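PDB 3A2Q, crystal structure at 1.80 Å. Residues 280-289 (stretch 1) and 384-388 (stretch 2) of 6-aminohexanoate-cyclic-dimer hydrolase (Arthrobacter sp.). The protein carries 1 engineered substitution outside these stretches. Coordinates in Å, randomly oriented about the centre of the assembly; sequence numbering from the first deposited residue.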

ATOM      1  N   ALA A 280      -7.969 -18.710  -5.247  1.00 25.54           N
ATOM      2  CA  ALA A 280      -6.679 -18.171  -5.663  1.00 24.71           C
ATOM      3  C   ALA A 280      -5.645 -18.508  -4.602  1.00 24.25           C
ATOM      4  O   ALA A 280      -4.533 -18.928  -4.911  1.00 27.12           O
ATOM      5  CB  ALA A 280      -6.769 -16.652  -5.842  1.00 25.07           C
ATOM      6  N   ALA A 281      -6.018 -18.318  -3.342  1.00 25.40           N
ATOM      7  CA  ALA A 281      -5.114 -18.618  -2.236  1.00 24.68           C
ATOM      8  C   ALA A 281      -4.853 -20.125  -2.191  1.00 24.82           C
ATOM      9  O   ALA A 281      -3.721 -20.567  -1.981  1.00 26.04           O
ATOM     10  CB  ALA A 281      -5.725 -18.149  -0.924  1.00 22.13           C
ATOM     11  N   ARG A 282      -5.904 -20.910  -2.393  1.00 26.00           N
ATOM     12  CA  ARG A 282      -5.772 -22.364  -2.381  1.00 27.09           C
ATOM     13  C   ARG A 282      -4.793 -22.793  -3.478  1.00 26.80           C
ATOM     14  O   ARG A 282      -3.912 -23.625  -3.250  1.00 27.10           O
ATOM     15  CB  ARG A 282      -7.148 -23.012  -2.589  1.00 29.77           C
ATOM     16  CG  ARG A 282      -7.151 -24.538  -2.617  1.00 33.03           C
ATOM     17  CD  ARG A 282      -6.555 -25.137  -1.353  1.00 36.96           C
ATOM     18  NE  ARG A 282      -7.329 -24.811  -0.158  1.00 34.08           N
ATOM     19  CZ  ARG A 282      -7.014 -25.222   1.066  1.00 38.11           C
ATOM     20  NH1 ARG A 282      -5.937 -25.975   1.258  1.00 31.54           N
ATOM     21  NH2 ARG A 282      -7.770 -24.877   2.099  1.00 34.93           N
ATOM     22  N   GLY A 283      -4.945 -22.204  -4.659  1.00 27.86           N
ATOM     23  CA  GLY A 283      -4.072 -22.518  -5.776  1.00 27.86           C
ATOM     24  C   GLY A 283      -2.615 -22.215  -5.479  1.00 30.05           C
ATOM     25  O   GLY A 283      -1.728 -22.967  -5.879  1.00 29.04           O
ATOM     26  N   ALA A 284      -2.364 -21.108  -4.785  1.00 28.70           N
ATOM     27  CA  ALA A 284      -1.003 -20.720  -4.432  1.00 26.85           C
ATOM     28  C   ALA A 284      -0.447 -21.704  -3.407  1.00 27.29           C
ATOM     29  O   ALA A 284       0.733 -22.045  -3.441  1.00 27.45           O
ATOM     30  CB  ALA A 284      -0.989 -19.301  -3.861  1.00 25.69           C
ATOM     31  N   ALA A 285      -1.307 -22.146  -2.496  1.00 24.36           N
ATOM     32  CA  ALA A 285      -0.920 -23.099  -1.462  1.00 25.66           C
ATOM     33  C   ALA A 285      -0.528 -24.425  -2.112  1.00 25.68           C
ATOM     34  O   ALA A 285       0.429 -25.066  -1.697  1.00 27.38           O
ATOM     35  CB  ALA A 285      -2.073 -23.313  -0.488  1.00 29.01           C
ATOM     36  N   ALA A 286      -1.273 -24.828  -3.137  1.00 28.01           N
ATOM     37  CA  ALA A 286      -0.982 -26.071  -3.842  1.00 29.74           C
ATOM     38  C   ALA A 286       0.375 -25.971  -4.527  1.00 30.87           C
ATOM     39  O   ALA A 286       1.140 -26.934  -4.552  1.00 30.00           O
ATOM     40  CB  ALA A 286      -2.067 -26.357  -4.870  1.00 29.95           C
ATOM     41  N   ALA A 287       0.670 -24.801  -5.085  1.00 29.49           N
ATOM     42  CA  ALA A 287       1.945 -24.584  -5.760  1.00 32.15           C
ATOM     43  C   ALA A 287       3.095 -24.655  -4.756  1.00 33.25           C
ATOM     44  O   ALA A 287       4.183 -25.129  -5.078  1.00 35.31           O
ATOM     45  CB  ALA A 287       1.943 -23.229  -6.474  1.00 31.08           C
ATOM     46  N   LEU A 288       2.862 -24.179  -3.536  1.00 31.48           N
ATOM     47  CA  LEU A 288       3.906 -24.232  -2.520  1.00 32.48           C
ATOM     48  C   LEU A 288       4.116 -25.682  -2.095  1.00 32.02           C
ATOM     49  O   LEU A 288       5.241 -26.098  -1.836  1.00 31.19           O
ATOM     50  CB  LEU A 288       3.536 -23.364  -1.307  1.00 30.06           C
ATOM     51  CG  LEU A 288       3.514 -21.844  -1.523  1.00 31.26           C
ATOM     52  CD1 LEU A 288       3.105 -21.150  -0.225  1.00 27.22           C
ATOM     53  CD2 LEU A 288       4.886 -21.356  -1.967  1.00 26.93           C
ATOM     54  N   ALA A 289       3.031 -26.454  -2.030  1.00 32.67           N
ATOM     55  CA  ALA A 289       3.134 -27.861  -1.658  1.00 34.49           C
ATOM     56  C   ALA A 289       3.977 -28.574  -2.716  1.00 36.59           C
ATOM     57  O   ALA A 289       4.852 -29.381  -2.394  1.00 37.89           O
ATOM     58  CB  ALA A 289       1.748 -28.490  -1.576  1.00 35.71           C
ATOM     59  N   LEU A 384       1.870 -17.635   6.482  1.00 22.28           N
ATOM     60  CA  LEU A 384       0.423 -17.768   6.392  1.00 23.34           C
ATOM     61  C   LEU A 384       0.087 -17.328   4.973  1.00 23.63           C
ATOM     62  O   LEU A 384       0.592 -16.308   4.505  1.00 24.72           O
ATOM     63  CB  LEU A 384      -0.293 -16.840   7.386  1.00 21.99           C
ATOM     64  CG  LEU A 384      -1.824 -16.854   7.266  1.00 25.35           C
ATOM     65  CD1 LEU A 384      -2.365 -18.180   7.782  1.00 24.79           C
ATOM     66  CD2 LEU A 384      -2.435 -15.703   8.061  1.00 20.86           C
ATOM     67  N   ILE A 385      -0.729 -18.121   4.285  1.00 23.75           N
ATOM     68  CA  ILE A 385      -1.168 -17.809   2.933  1.00 24.70           C
ATOM     69  C   ILE A 385      -2.671 -17.570   3.032  1.00 23.14           C
ATOM     70  O   ILE A 385      -3.400 -18.394   3.586  1.00 23.64           O
ATOM     71  CB  ILE A 385      -0.953 -18.993   1.950  1.00 29.85           C
ATOM     72  CG1 ILE A 385       0.457 -19.562   2.094  1.00 38.91           C
ATOM     73  CG2 ILE A 385      -1.188 -18.523   0.517  1.00 32.16           C
ATOM     74  CD1 ILE A 385       1.551 -18.565   1.841  1.00 42.51           C
ATOM     75  N   LEU A 386      -3.133 -16.439   2.511  1.00 23.93           N
ATOM     76  CA  LEU A 386      -4.554 -16.134   2.537  1.00 23.96           C
ATOM     77  C   LEU A 386      -4.854 -15.095   1.468  1.00 23.57           C
ATOM     78  O   LEU A 386      -3.951 -14.407   0.994  1.00 21.94           O
ATOM     79  CB  LEU A 386      -4.967 -15.598   3.913  1.00 24.84           C
ATOM     80  CG  LEU A 386      -4.491 -14.199   4.330  1.00 26.25           C
ATOM     81  CD1 LEU A 386      -5.203 -13.798   5.614  1.00 25.58           C
ATOM     82  CD2 LEU A 386      -2.982 -14.176   4.526  1.00 20.82           C
ATOM     83  N   PRO A 387      -6.128 -14.987   1.048  1.00 21.29           N
ATOM     84  CA  PRO A 387      -6.472 -13.995   0.021  1.00 21.83           C
ATOM     85  C   PRO A 387      -6.142 -12.603   0.546  1.00 19.93           C
ATOM     86  O   PRO A 387      -6.213 -12.372   1.749  1.00 23.05           O
ATOM     87  CB  PRO A 387      -7.981 -14.190  -0.163  1.00 23.30           C
ATOM     88  CG  PRO A 387      -8.207 -15.616   0.253  1.00 24.55           C
ATOM     89  CD  PRO A 387      -7.299 -15.788   1.439  1.00 22.87           C
ATOM     90  N   THR A 388      -5.772 -11.677  -0.334  1.00 19.69           N
ATOM     91  CA  THR A 388      -5.471 -10.329   0.131  1.00 21.28           C
ATOM     92  C   THR A 388      -6.792  -9.645   0.488  1.00 24.18           C
ATOM     93  O   THR A 388      -6.903  -9.025   1.544  1.00 21.38           O
ATOM     94  CB  THR A 388      -4.732  -9.509  -0.938  1.00 23.27           C
ATOM     95  OG1 THR A 388      -3.539 -10.197  -1.320  1.00 23.45           O
ATOM     96  CG2 THR A 388      -4.344  -8.134  -0.385  1.00 20.14           C
TER

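No hydrogen bond or salt bridge crosses between these two stretches, and the helix that forms one side meets the strand mostly with alanine. Of the ten residues in 280-289, seven are alanine, and the helix axis comes within 7.3 Å of the axis of strand 384-387. Helix and strand run roughly antiparallel, with an angle of 150° between their N-to-C directions, and apolar packing alone joins them, burying a modest 219 Å² summed over both sides.

Within the helix, the main-chain amides and carbonyls are largely paired with one another, four residues apart: Ala284 N donates to Ala280 O at 3.1 Å, Ala285 N to Ala281 O at 2.9 Å, and Leu288 N to Ala284 O at 3.0 Å. Side chains make most of the contact with the strand. The residues whose CA-to-CB bonds point toward the strand are Ala281, Ala284 and Leu288, spaced three and four apart as expected for one face of a helix.

The closest pair of CA atoms is Ala281 CA and Pro387 CA, 5.3 Å apart. A methyl group fits this narrow space: Ala281 CB sits 3.7 Å from Pro387 CD and 4.0 Å from the main-chain Leu386 C. The small side chain thus packs against both a proline ring and the strand backbone itself. Pro387 suits the position because its ring offers a compact apolar surface close to the main chain, even though its CA-to-CB bond points sideways. Its nitrogen, bonded to CD, carries no hydrogen, so this part of the strand brings no amide donor to the helix.

Ile385 is the main contributor from the strand, with 79 Å² covered by the helix. Its CA-to-CB bond points toward the helix, and the branching at CB lets it reach in two directions. Ile385 CG2 lies 4.1 Å from Ala281 O and 4.5 Å from Ala284 CB, the latter a looser apolar contact. The other branch, with chi1 and chi2 both in m, extends Ile385 CD1 to within 3.7 Å of Leu288 CD1. Beta-branched isoleucine is well suited to an extended strand and here gives that strand a broad apolar surface.

Leu288 serves the far end of the contact, where a longer side chain is useful. Leu288 CA is 7.5 Å from Ile385 CD1, and its mt rotamer (chi1 -68°, chi2 179°) carries CD1 across much of that gap. Alanine at 281, where the CA atoms are nearest, and a leucine farther along therefore match the changing separation.

The alternation of the strand explains its remaining neighbours. Leu386 points away from the helix, its backbone contributing the contact with Ala281, while Leu384 lies out of reach; both are nevertheless buried. On the helix, Arg282 points away and its guanidinium nitrogens NH1 and NH2 are hydrogen-bonded elsewhere in the structure, leaving the interface free of charge.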